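PDB 3M1R: formimidoylglutamase from Bacillus subtilis, which catalyses the manganese-dependent hydrolysis of N-formimidoyl-L-glutamate to L-glutamate and formamide, a step in histidine degradation. Local coordinates for residues D27-W32 with A67-S72; A41-P46 with Q109-L114; A139-Q142 with T146-V149; L175-I180 with K205-N210; E228-V233 with K275-Q280. All blocks are in the same frame, centred on the assembly; numbering follows the deposited sequence.

Contact 1: D27-W32 with A67-S72; sequences DLIATW and ALKHSS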
# COMPACT_ATOMS: atom_id res chain seq x y z
N ASP D 27 8.80 24.57 17.70
CA ASP D 27 8.79 25.90 18.31
C ASP D 27 10.21 26.32 18.66
O ASP D 27 10.45 27.47 18.99
CB ASP D 27 7.91 25.92 19.56
CG ASP D 27 6.47 25.52 19.26
OD1 ASP D 27 5.89 26.04 18.28
OD2 ASP D 27 5.91 24.69 20.01
N LEU D 28 11.16 25.38 18.59
CA LEU D 28 12.52 25.63 19.08
C LEU D 28 13.61 25.51 18.01
O LEU D 28 14.76 25.81 18.26
CB LEU D 28 12.84 24.68 20.23
CG LEU D 28 12.04 24.85 21.51
CD1 LEU D 28 12.16 23.61 22.33
CD2 LEU D 28 12.57 26.05 22.27
N ILE D 29 13.22 25.05 16.83
CA ILE D 29 14.17 24.85 15.74
C ILE D 29 14.08 26.03 14.79
O ILE D 29 13.01 26.35 14.29
CB ILE D 29 13.87 23.55 14.97
CG1 ILE D 29 14.18 22.33 15.82
CG2 ILE D 29 14.63 23.51 13.65
CD1 ILE D 29 13.89 20.99 15.11
N ALA D 30 15.21 26.69 14.56
CA ALA D 30 15.26 27.80 13.63
C ALA D 30 16.21 27.51 12.47
O ALA D 30 17.27 26.93 12.65
CB ALA D 30 15.69 29.06 14.34
N THR D 31 15.81 27.93 11.28
CA THR D 31 16.72 27.91 10.16
C THR D 31 17.97 28.68 10.58
O THR D 31 17.89 29.72 11.22
CB THR D 31 16.09 28.57 8.94
OG1 THR D 31 14.84 27.93 8.66
CG2 THR D 31 17.00 28.42 7.74
N TRP D 32 19.13 28.16 10.24
CA TRP D 32 20.37 28.80 10.62
C TRP D 32 20.65 29.91 9.65
O TRP D 32 20.67 29.68 8.45
CB TRP D 32 21.53 27.81 10.56
CG TRP D 32 22.80 28.35 11.09
CD1 TRP D 32 22.99 28.98 12.28
CD2 TRP D 32 24.10 28.27 10.47
NE1 TRP D 32 24.31 29.32 12.44
CE2 TRP D 32 25.01 28.89 11.34
CE3 TRP D 32 24.57 27.74 9.27
CZ2 TRP D 32 26.37 29.00 11.05
CZ3 TRP D 32 25.91 27.85 8.98
CH2 TRP D 32 26.80 28.47 9.86
N ALA D 67 9.31 14.26 11.90
CA ALA D 67 8.96 13.52 13.12
C ALA D 67 9.46 14.28 14.34
O ALA D 67 8.77 14.37 15.36
CB ALA D 67 9.55 12.12 13.10
N LEU D 68 10.66 14.83 14.23
CA LEU D 68 11.25 15.57 15.34
C LEU D 68 10.42 16.82 15.64
O LEU D 68 9.99 17.02 16.75
CB LEU D 68 12.71 15.93 15.05
CG LEU D 68 13.43 16.66 16.19
CD1 LEU D 68 13.56 15.73 17.38
CD2 LEU D 68 14.82 17.13 15.75
N LYS D 69 10.15 17.63 14.61
CA LYS D 69 9.43 18.89 14.82
C LYS D 69 8.06 18.66 15.44
O LYS D 69 7.51 19.55 16.10
CB LYS D 69 9.27 19.67 13.51
CG LYS D 69 10.54 20.37 13.04
CD LYS D 69 10.35 20.91 11.62
CE LYS D 69 11.53 21.75 11.19
NZ LYS D 69 11.31 22.23 9.80
N HIS D 70 7.49 17.48 15.23
CA HIS D 70 6.17 17.23 15.74
C HIS D 70 6.15 16.61 17.13
O HIS D 70 5.09 16.44 17.71
CB HIS D 70 5.29 16.46 14.74
CG HIS D 70 4.78 17.32 13.63
ND1 HIS D 70 5.44 17.45 12.42
CD2 HIS D 70 3.68 18.12 13.54
CE1 HIS D 70 4.76 18.27 11.64
NE2 HIS D 70 3.69 18.69 12.29
N SER D 71 7.33 16.33 17.68
CA SER D 71 7.44 15.80 19.04
C SER D 71 7.46 16.94 20.05
O SER D 71 7.95 18.04 19.75
CB SER D 71 8.73 15.00 19.22
OG SER D 71 8.82 13.94 18.26
N SER D 72 6.92 16.68 21.23
CA SER D 72 7.10 17.57 22.36
C SER D 72 8.58 17.65 22.69
O SER D 72 9.29 16.64 22.66
CB SER D 72 6.35 17.06 23.59
OG SER D 72 6.82 17.70 24.77
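Ile29 meets Leu68 and Lys69 where an outermost strand of the parallel arginase-family sheet (29-31) faces the C-terminal turn of helix 60-69. The nearest CA pair, Ile29 CA and Lys69 CA, is 7.7 Å apart, and side chains alone make the contact. One methyl does the touching from the strand. Ile29 CD1 lies 4.0 Å from Leu68 CD2 and, equally, 4.0 Å from Lys69 CG, which places it between a buried leucine branch and the aliphatic root of a lysine. With CG1 anti to the carbonyl carbon (chi1 -70°) and CD1 extended beyond it, this methyl is carried out from the strand to the helix. Lys69 runs across the isoleucine at about a right angle, offering its methylene side while its straight chain takes NZ onward past the contact.

A second shell packs on both partners. Leu42 of strand 39-45 packs on Ile29 and Leu68 alike, and Ala306 and Leu310 of helix 300-318 also touch Leu68. Strand 29-31 is held to strand 87-93 by backbone bonds from Leu28, Ala30 and Trp32 to Leu87 and Asp89. The helix end is tied back toward the chain before the strand, because Lys69 O accepts a bond from Ser26 OG. Beyond Lys69 the chain turns out of the helix, with Ser71 N bonded to Leu68 O at 2.9 Å. Ser71 OG also returns to the last turn: it donates to Ala67 O at 2.9 Å, tilted 29° from the carbonyl plane.

Contact 2: A41-P46 with Q109-L114; sequences ALIGVP and QTMHAL
Ile43 of strand 39-45 faces Met111 and Leu114 of helix 100-117, a strand-helix contact between the parallel sheet and one of the helices packed on it in the alpha/beta arginase fold. The closest CA pair, Ile43 CA and Met111 CA, is 9.4 Å apart, and only side-chain ends close that distance.

Along the helix, Thr110 serves the contact through its backbone. Its hydroxyl is turned back to His106 O in the preceding turn, and its own carbonyl receives Leu114 N at 2.8 Å, which helps set the turn that carries Leu114. Met111, a selenomethionine, is the first to touch the strand. A bend at its second torsion (chi2 70°) followed by an extended end sends the terminal methyl to the sheet, where Met111 CE lies 4.2 Å from Ile43 CG2. The same side chain rests on Trp121, Pro123 and Ile125 of strand 121-127, so it spans two neighbouring strands. Ala113 and Leu114 both pack on Tyr7 of a neighbouring subunit, evidence that the helix stands between the sheet and another chain.

Leu114 ends the segment and closes the contact. Its chi1 of -113° departs from the usual staggered positions, and the branch it delivers is aimed at the strand. Ile43 answers with a fully extended CG1 arm, anti to the backbone N at chi1 -168°. Both partners are buried and no polar group takes part across the contact. The two side chains meet end-on, Ile43 CD1 standing 3.9 Å from Leu114 CD2.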
# COMPACT_ATOMS: atom_id res chain seq x y z
N ALA D 41 23.33 21.27 16.92
CA ALA D 41 22.66 21.87 15.78
C ALA D 41 22.50 20.80 14.70
O ALA D 41 23.43 20.02 14.47
CB ALA D 41 23.43 23.06 15.26
N LEU D 42 21.33 20.77 14.07
CA LEU D 42 21.01 19.75 13.04
C LEU D 42 21.64 20.03 11.68
O LEU D 42 21.70 21.18 11.24
CB LEU D 42 19.50 19.65 12.85
CG LEU D 42 18.65 19.35 14.07
CD1 LEU D 42 17.24 19.87 13.85
CD2 LEU D 42 18.63 17.86 14.37
N ILE D 43 22.09 18.96 11.02
CA ILE D 43 22.54 19.05 9.63
C ILE D 43 22.14 17.78 8.86
O ILE D 43 22.31 16.67 9.34
CB ILE D 43 24.07 19.31 9.54
CG1 ILE D 43 24.47 19.69 8.12
CG2 ILE D 43 24.87 18.11 10.01
CD1 ILE D 43 25.92 20.09 8.02
N GLY D 44 21.58 17.97 7.66
CA GLY D 44 21.16 16.86 6.82
C GLY D 44 22.20 16.46 5.79
O GLY D 44 22.94 17.31 5.27
N VAL D 45 22.28 15.16 5.52
CA VAL D 45 23.20 14.62 4.51
C VAL D 45 22.44 13.59 3.67
O VAL D 45 22.52 12.39 3.93
CB VAL D 45 24.41 13.92 5.15
CG1 VAL D 45 25.41 13.42 4.07
CG2 VAL D 45 25.11 14.84 6.15
N PRO D 46 21.67 14.06 2.68
CA PRO D 46 20.76 13.23 1.90
C PRO D 46 21.46 12.41 0.80
O PRO D 46 21.08 12.55 -0.36
CB PRO D 46 19.81 14.25 1.25
CG PRO D 46 20.42 15.62 1.52
CD PRO D 46 21.74 15.43 2.16
N GLN D 109 34.25 18.57 3.40
CA GLN D 109 34.67 19.98 3.38
C GLN D 109 33.77 20.86 4.21
O GLN D 109 34.23 21.77 4.90
CB GLN D 109 34.66 20.52 1.96
CG GLN D 109 35.92 20.30 1.17
CD GLN D 109 35.81 20.93 -0.19
OE1 GLN D 109 35.74 20.24 -1.21
NE2 GLN D 109 35.75 22.26 -0.23
N THR D 110 32.46 20.60 4.10
CA THR D 110 31.48 21.41 4.78
C THR D 110 31.62 21.17 6.26
O THR D 110 31.70 22.11 7.06
CB THR D 110 30.06 21.05 4.32
OG1 THR D 110 29.93 21.34 2.93
CG2 THR D 110 29.03 21.84 5.10
N MSE D 111 31.68 19.90 6.61
CA MSE D 111 31.81 19.46 7.98
C MSE D 111 33.09 20.05 8.60
O MSE D 111 33.09 20.55 9.72
CB MSE D 111 31.87 17.93 8.00
CG MSE D 111 31.16 17.27 9.15
SE MSE D 111 29.23 17.40 9.06
CE MSE D 111 28.85 16.99 10.92
N HIS D 112 34.18 20.00 7.84
CA HIS D 112 35.44 20.52 8.33
C HIS D 112 35.36 22.03 8.55
O HIS D 112 35.68 22.51 9.63
CB HIS D 112 36.59 20.19 7.38
CG HIS D 112 37.93 20.69 7.85
ND1 HIS D 112 38.78 19.93 8.62
CD2 HIS D 112 38.55 21.88 7.67
CE1 HIS D 112 39.88 20.62 8.88
NE2 HIS D 112 39.76 21.81 8.32
N ALA D 113 34.93 22.76 7.53
CA ALA D 113 34.80 24.21 7.66
C ALA D 113 33.91 24.56 8.85
O ALA D 113 34.26 25.41 9.67
CB ALA D 113 34.25 24.81 6.37
N LEU D 114 32.76 23.89 8.94
CA LEU D 114 31.78 24.14 10.00
C LEU D 114 32.33 23.92 11.41
O LEU D 114 32.17 24.77 12.27
CB LEU D 114 30.55 23.26 9.78
CG LEU D 114 29.20 23.89 9.41
CD1 LEU D 114 29.34 25.30 8.89
CD2 LEU D 114 28.45 23.00 8.41

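Contact 3: A139-Q142 with T146-V149; sequences AIAQ and TTAV
The contact of Ile140 and Ala141 with Thr147 is the buried helix-to-strand half of a beta-alpha-beta crossover in the alpha/beta arginase fold: helix 133-141 ends, the chain turns within a few residues, and strand 147-152 enters the parallel sheet beside it. The turn brings Ala141 CA within 5.7 Å of Thr147 CA and folds the first residue of the strand against the last turn of the helix.

Two branched side chains meet at about a right angle. Ile140 touches with its short branch. CG2 is anti to the backbone N, and it approaches both branches of the threonine, with Ile140 CG2 lying 3.5 Å from Thr147 OG1 and 3.8 Å from Thr147 CG2. The longer CG1 arm leads away from the strand segment. Thr147 sets its hydroxyl beside its own backbone N (chi1 -56°), which turns the oxygen to the helix; Thr147 OG1 lies 3.8 Å from Ala141 CA. On this side the hydroxyl meets carbon, and no hydrogen bond crosses the contact. Its polar need is met within the turn, where OG1 bonds to Gly145 O. That bond probably fixes the rotation of the side chain and so keeps the methyl against Ile140.

Phe241 of strand 239-245, adjacent in the sheet, packs on Ile140 and Thr147 together. Backbone bonds from Thr146 and Ala148 to Phe239 join the entering strand to that same neighbour. Leu115 of helix 100-117 also packs on Ile140, so the end of helix 133-141 touches both that helix and the sheet, with the loop residue Ile180 against Ala141.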
# COMPACT_ATOMS: atom_id res chain seq x y z
N ALA D 139 36.14 14.30 9.41
CA ALA D 139 36.09 15.72 9.72
C ALA D 139 36.22 15.91 11.21
O ALA D 139 36.97 16.76 11.67
CB ALA D 139 34.80 16.34 9.22
N ILE D 140 35.49 15.11 11.98
CA ILE D 140 35.62 15.14 13.43
C ILE D 140 37.07 14.89 13.79
O ILE D 140 37.71 15.70 14.45
CB ILE D 140 34.76 14.07 14.11
CG1 ILE D 140 33.27 14.35 13.90
CG2 ILE D 140 35.11 13.98 15.58
CD1 ILE D 140 32.83 15.68 14.42
N ALA D 141 37.60 13.76 13.33
CA ALA D 141 38.96 13.35 13.68
C ALA D 141 40.01 14.39 13.33
O ALA D 141 40.96 14.61 14.09
CB ALA D 141 39.31 12.03 13.02
N GLN D 142 39.85 15.04 12.19
CA GLN D 142 40.89 15.96 11.75
C GLN D 142 40.62 17.41 12.13
O GLN D 142 41.32 18.31 11.69
CB GLN D 142 41.12 15.84 10.25
CG GLN D 142 41.60 14.48 9.81
CD GLN D 142 41.73 14.42 8.32
OE1 GLN D 142 41.32 15.34 7.61
NE2 GLN D 142 42.31 13.33 7.81
N THR D 146 42.04 12.93 18.49
CA THR D 146 41.85 11.49 18.62
C THR D 146 40.42 11.14 19.06
O THR D 146 40.00 11.45 20.17
CB THR D 146 42.85 10.88 19.59
OG1 THR D 146 44.18 11.12 19.11
CG2 THR D 146 42.63 9.38 19.69
N THR D 147 39.70 10.47 18.18
CA THR D 147 38.27 10.25 18.39
C THR D 147 37.94 8.77 18.55
O THR D 147 38.45 7.91 17.83
CB THR D 147 37.47 10.86 17.21
OG1 THR D 147 37.81 12.24 17.09
CG2 THR D 147 35.96 10.72 17.42
N ALA D 148 37.08 8.47 19.52
CA ALA D 148 36.53 7.13 19.65
C ALA D 148 35.20 7.10 18.91
O ALA D 148 34.48 8.11 18.91
CB ALA D 148 36.32 6.79 21.08
N VAL D 149 34.86 5.97 18.30
CA VAL D 149 33.58 5.83 17.62
C VAL D 149 32.77 4.72 18.27
O VAL D 149 33.25 3.59 18.41
CB VAL D 149 33.73 5.51 16.10
CG1 VAL D 149 32.35 5.40 15.41
CG2 VAL D 149 34.60 6.55 15.41

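Contact 4: L175-I180 with K205-N210; sequences LLDEEI and KKHNVN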
# COMPACT_ATOMS: atom_id res chain seq x y z
N LEU D 175 38.13 4.18 6.98
CA LEU D 175 38.62 4.84 8.17
C LEU D 175 39.83 4.09 8.76
O LEU D 175 40.88 4.69 8.96
CB LEU D 175 37.51 5.01 9.22
CG LEU D 175 36.40 5.98 8.84
CD1 LEU D 175 35.11 5.67 9.60
CD2 LEU D 175 36.81 7.43 9.07
N LEU D 176 39.69 2.79 9.01
CA LEU D 176 40.80 1.99 9.55
C LEU D 176 42.05 1.99 8.67
O LEU D 176 43.17 2.26 9.14
CB LEU D 176 40.35 0.55 9.80
CG LEU D 176 39.84 0.18 11.19
CD1 LEU D 176 39.96 1.36 12.12
CD2 LEU D 176 38.42 -0.28 11.13
N ASP D 177 41.87 1.69 7.38
CA ASP D 177 42.99 1.62 6.45
C ASP D 177 43.77 2.93 6.41
O ASP D 177 45.00 2.94 6.38
CB ASP D 177 42.52 1.23 5.05
CG ASP D 177 42.21 -0.27 4.92
OD1 ASP D 177 42.61 -1.04 5.82
OD2 ASP D 177 41.59 -0.68 3.91
N GLU D 178 43.04 4.05 6.43
CA GLU D 178 43.66 5.35 6.25
C GLU D 178 44.17 5.93 7.57
O GLU D 178 44.78 7.00 7.61
CB GLU D 178 42.69 6.31 5.56
CG GLU D 178 42.33 5.85 4.15
CD GLU D 178 41.26 6.70 3.50
OE1 GLU D 178 41.04 7.84 3.97
OE2 GLU D 178 40.64 6.23 2.52
N GLU D 179 43.90 5.20 8.65
CA GLU D 179 44.34 5.56 10.00
C GLU D 179 43.69 6.83 10.53
O GLU D 179 44.28 7.55 11.33
CB GLU D 179 45.85 5.69 10.05
CG GLU D 179 46.57 4.50 9.46
CD GLU D 179 48.05 4.57 9.71
OE1 GLU D 179 48.80 4.77 8.73
OE2 GLU D 179 48.46 4.43 10.88
N ILE D 180 42.46 7.09 10.09
CA ILE D 180 41.73 8.26 10.56
C ILE D 180 41.32 8.03 12.02
O ILE D 180 41.41 8.94 12.84
CB ILE D 180 40.51 8.55 9.66
CG1 ILE D 180 41.00 8.86 8.24
CG2 ILE D 180 39.69 9.70 10.22
CD1 ILE D 180 39.91 8.84 7.18
N LYS D 205 38.99 -7.95 13.51
CA LYS D 205 39.76 -8.50 14.61
C LYS D 205 41.24 -8.16 14.45
O LYS D 205 41.90 -7.78 15.41
CB LYS D 205 39.54 -10.01 14.73
CG LYS D 205 38.14 -10.36 15.21
CD LYS D 205 38.04 -11.80 15.65
CE LYS D 205 36.67 -12.10 16.26
NZ LYS D 205 36.62 -13.50 16.80
N LYS D 206 41.75 -8.28 13.23
CA LYS D 206 43.13 -7.94 12.94
C LYS D 206 43.39 -6.53 13.46
O LYS D 206 44.42 -6.25 14.08
CB LYS D 206 43.36 -7.96 11.42
CG LYS D 206 44.74 -8.41 10.99
CD LYS D 206 44.76 -9.90 10.64
CE LYS D 206 43.78 -10.25 9.51
NZ LYS D 206 43.85 -11.68 9.09
N HIS D 207 42.41 -5.66 13.22
CA HIS D 207 42.53 -4.25 13.52
C HIS D 207 42.18 -3.93 14.97
O HIS D 207 42.16 -2.76 15.35
CB HIS D 207 41.65 -3.44 12.57
CG HIS D 207 42.36 -2.98 11.34
ND1 HIS D 207 42.57 -3.79 10.25
CD2 HIS D 207 42.92 -1.78 11.03
CE1 HIS D 207 43.23 -3.12 9.31
NE2 HIS D 207 43.45 -1.90 9.77
N ASN D 208 41.89 -4.96 15.76
CA ASN D 208 41.56 -4.80 17.18
C ASN D 208 40.32 -3.96 17.43
O ASN D 208 40.30 -3.10 18.33
CB ASN D 208 42.75 -4.21 17.96
CG ASN D 208 43.95 -5.11 17.93
OD1 ASN D 208 43.92 -6.23 18.46
ND2 ASN D 208 45.02 -4.65 17.30
N VAL D 209 39.28 -4.20 16.64
CA VAL D 209 38.00 -3.56 16.89
C VAL D 209 37.31 -4.24 18.07
O VAL D 209 37.40 -5.47 18.24
CB VAL D 209 37.11 -3.55 15.61
CG1 VAL D 209 35.65 -3.14 15.91
CG2 VAL D 209 37.72 -2.62 14.57
N ASN D 210 36.65 -3.45 18.90
CA ASN D 210 35.89 -3.97 20.02
C ASN D 210 34.51 -4.40 19.56
O ASN D 210 33.62 -3.57 19.34
CB ASN D 210 35.76 -2.92 21.11
CG ASN D 210 37.10 -2.41 21.58
OD1 ASN D 210 37.92 -3.15 22.12
ND2 ASN D 210 37.34 -1.12 21.35
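Leu176 and His207 both depart from ideal staggering, with chi1 of -93° for the leucine and -92° for the histidine, and these torsions lay the two side chains alongside each other, running in opposite directions. They join the ends of helices 171-178 and 198-206 in the alpha/beta arginase fold, each closed by a Schellman motif. In the first, Glu179 N bonds to Leu176 O at 3.1 Å; in the second, the matching bond runs from Asn208 N to Lys205 O at 2.8 Å.

The leucine meets the imidazole obliquely, Leu176 CB and CG each lying 3.7 Å from His207 CD2. Asp177 comes to the CE1-NE2 side of the ring, where its OD1 is 4.1 Å from His207 NE2, too far for a bond, with carboxylate and ring planes 53° apart. That oxygen is instead hydrogen-bonded to Tyr203 OH, and the tyrosine ring stacks on His207, so one residue of helix 198-206 positions both groups. A serine in place of His207 would probably open a gap beside Leu176 and leave the Tyr203 ring without its stacking partner. Deeper in, Val209 finishes the apolar side, with Leu176 CD2 at 4.2 Å from Val209 CG2.

Contact 5: E228-V233 with K275-Q280; sequences EILPVV and KYIAQQ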
# COMPACT_ATOMS: atom_id res chain seq x y z
N GLU D 228 31.28 -1.51 30.66
CA GLU D 228 32.42 -2.41 30.66
C GLU D 228 33.49 -1.96 29.66
O GLU D 228 34.68 -2.09 29.93
CB GLU D 228 31.95 -3.83 30.35
CG GLU D 228 32.92 -4.94 30.76
CD GLU D 228 32.23 -6.28 30.95
OE1 GLU D 228 32.83 -7.32 30.60
OE2 GLU D 228 31.08 -6.31 31.45
N ILE D 229 33.08 -1.40 28.53
CA ILE D 229 34.03 -1.07 27.47
C ILE D 229 34.34 0.42 27.30
O ILE D 229 35.46 0.78 26.92
CB ILE D 229 33.55 -1.61 26.10
CG1 ILE D 229 34.70 -1.60 25.10
CG2 ILE D 229 32.38 -0.79 25.59
CD1 ILE D 229 35.98 -2.17 25.65
N LEU D 230 33.37 1.29 27.55
CA LEU D 230 33.57 2.70 27.24
C LEU D 230 34.72 3.35 28.03
O LEU D 230 35.55 4.06 27.46
CB LEU D 230 32.27 3.49 27.38
CG LEU D 230 32.36 4.95 26.92
CD1 LEU D 230 32.85 5.01 25.49
CD2 LEU D 230 31.02 5.65 27.05
N PRO D 231 34.77 3.12 29.36
CA PRO D 231 35.84 3.70 30.19
C PRO D 231 37.22 3.41 29.65
O PRO D 231 38.08 4.29 29.67
CB PRO D 231 35.64 2.99 31.53
CG PRO D 231 34.17 2.80 31.61
CD PRO D 231 33.75 2.45 30.19
N VAL D 232 37.45 2.19 29.17
CA VAL D 232 38.77 1.84 28.67
C VAL D 232 39.11 2.69 27.45
O VAL D 232 40.23 3.17 27.30
CB VAL D 232 38.84 0.36 28.26
CG1 VAL D 232 40.29 -0.05 28.04
CG2 VAL D 232 38.18 -0.50 29.32
N VAL D 233 38.12 2.87 26.59
CA VAL D 233 38.32 3.58 25.33
C VAL D 233 38.47 5.09 25.52
O VAL D 233 39.31 5.72 24.87
CB VAL D 233 37.17 3.27 24.35
CG1 VAL D 233 37.25 4.18 23.14
CG2 VAL D 233 37.24 1.80 23.93
N LYS D 275 21.12 7.88 25.45
CA LYS D 275 21.06 8.89 26.52
C LYS D 275 22.27 8.75 27.47
O LYS D 275 22.90 9.73 27.82
CB LYS D 275 19.74 8.86 27.29
CG LYS D 275 19.81 9.70 28.59
CD LYS D 275 18.50 9.80 29.37
CE LYS D 275 17.76 8.45 29.51
NZ LYS D 275 16.80 8.17 28.37
N TYR D 276 22.58 7.52 27.87
CA TYR D 276 23.77 7.25 28.65
C TYR D 276 25.04 7.82 28.02
O TYR D 276 25.72 8.64 28.64
CB TYR D 276 23.93 5.74 28.88
CG TYR D 276 25.10 5.41 29.79
CD1 TYR D 276 25.06 5.73 31.14
CD2 TYR D 276 26.23 4.79 29.30
CE1 TYR D 276 26.12 5.44 31.98
CE2 TYR D 276 27.30 4.49 30.14
CZ TYR D 276 27.24 4.82 31.47
OH TYR D 276 28.30 4.53 32.30
N ILE D 277 25.38 7.38 26.81
CA ILE D 277 26.60 7.85 26.14
C ILE D 277 26.62 9.37 25.99
O ILE D 277 27.66 10.01 26.17
CB ILE D 277 26.75 7.20 24.76
CG1 ILE D 277 27.08 5.72 24.90
CG2 ILE D 277 27.83 7.92 23.97
CD1 ILE D 277 26.77 4.89 23.65
N ALA D 278 25.47 9.95 25.68
CA ALA D 278 25.36 11.38 25.44
C ALA D 278 25.75 12.23 26.66
O ALA D 278 26.06 13.42 26.51
CB ALA D 278 23.96 11.73 24.98
N GLN D 279 25.71 11.63 27.85
CA GLN D 279 26.06 12.34 29.09
C GLN D 279 27.56 12.36 29.35
O GLN D 279 28.04 13.11 30.20
CB GLN D 279 25.40 11.67 30.29
CG GLN D 279 23.90 11.80 30.31
CD GLN D 279 23.29 11.12 31.50
OE1 GLN D 279 23.22 9.90 31.56
NE2 GLN D 279 22.85 11.91 32.48
N GLN D 280 28.28 11.50 28.65
CA GLN D 280 29.70 11.31 28.88
C GLN D 280 30.48 12.52 28.38
O GLN D 280 29.94 13.34 27.63
CB GLN D 280 30.16 10.00 28.20
CG GLN D 280 30.66 8.94 29.19
CD GLN D 280 29.58 8.45 30.15
OE1 GLN D 280 29.89 7.84 31.17
NE2 GLN D 280 28.33 8.72 29.83
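Leu230 of helix 222-234 and Gln280, just past helix 267-278, make the tight part of this contact between two helices that lie against the same parallel sheet. Leu230 CD2 is 3.9 Å from Gln280 CG, and the two side chains lie alongside, pointing opposite ways. Leu230 extends to its partner with CG anti to the backbone N, chi1 -173°. The touch on Ile277 is looser, Leu230 CD2 standing 4.5 Å from Ile277 CG1, but Ile150 of strand 147-152 packs on both residues and closes the buried side.

Toward solvent the contact thins. Pro231 is exposed and makes no contact with segment 275-280. The helix is kinked here, since Pro231 has no N-H to give and Val232 N makes a weak bond to Ile229 O at 3.3 Å. Gln280 marks the transition: bent at its second torsion (chi2 63°), it gives its CG to the leucine and swings its amide back over its own chain, with Gln280 NE2 lying 4.3 Å above the Tyr276 ring, over its centre.

The glutamine thus meets the neighbouring helix through a methylene, not its amide. With no hydrogen bond or charge across it, the contact rests on van der Waals packing of Leu230 against Ile277 and the glutamine's methylene.

Contact 2, contact 3 and contact 5 are buried, whereas contact 1, on the outermost strand 29-31, is only partly buried and contact 4 lies at helix ends partly open to solvent. Contacts 1, 2 and 3 each set a strand of the one parallel sheet against a helix; contacts 4 and 5 join helix ends or helices. Chemistry follows place: contact 2 is purely apolar, contacts 1 and 5 use a polar residue (Lys69, Gln280) through its methylene CG, contact 3 admits a hydroxyl, and contact 4 adds an imidazole and a carboxylate. Trp32 on Leu114 links contacts 1 and 2. Contact 3 touches contacts 2, 4 and 5, while Asn210 joins contact 4 to contact 5.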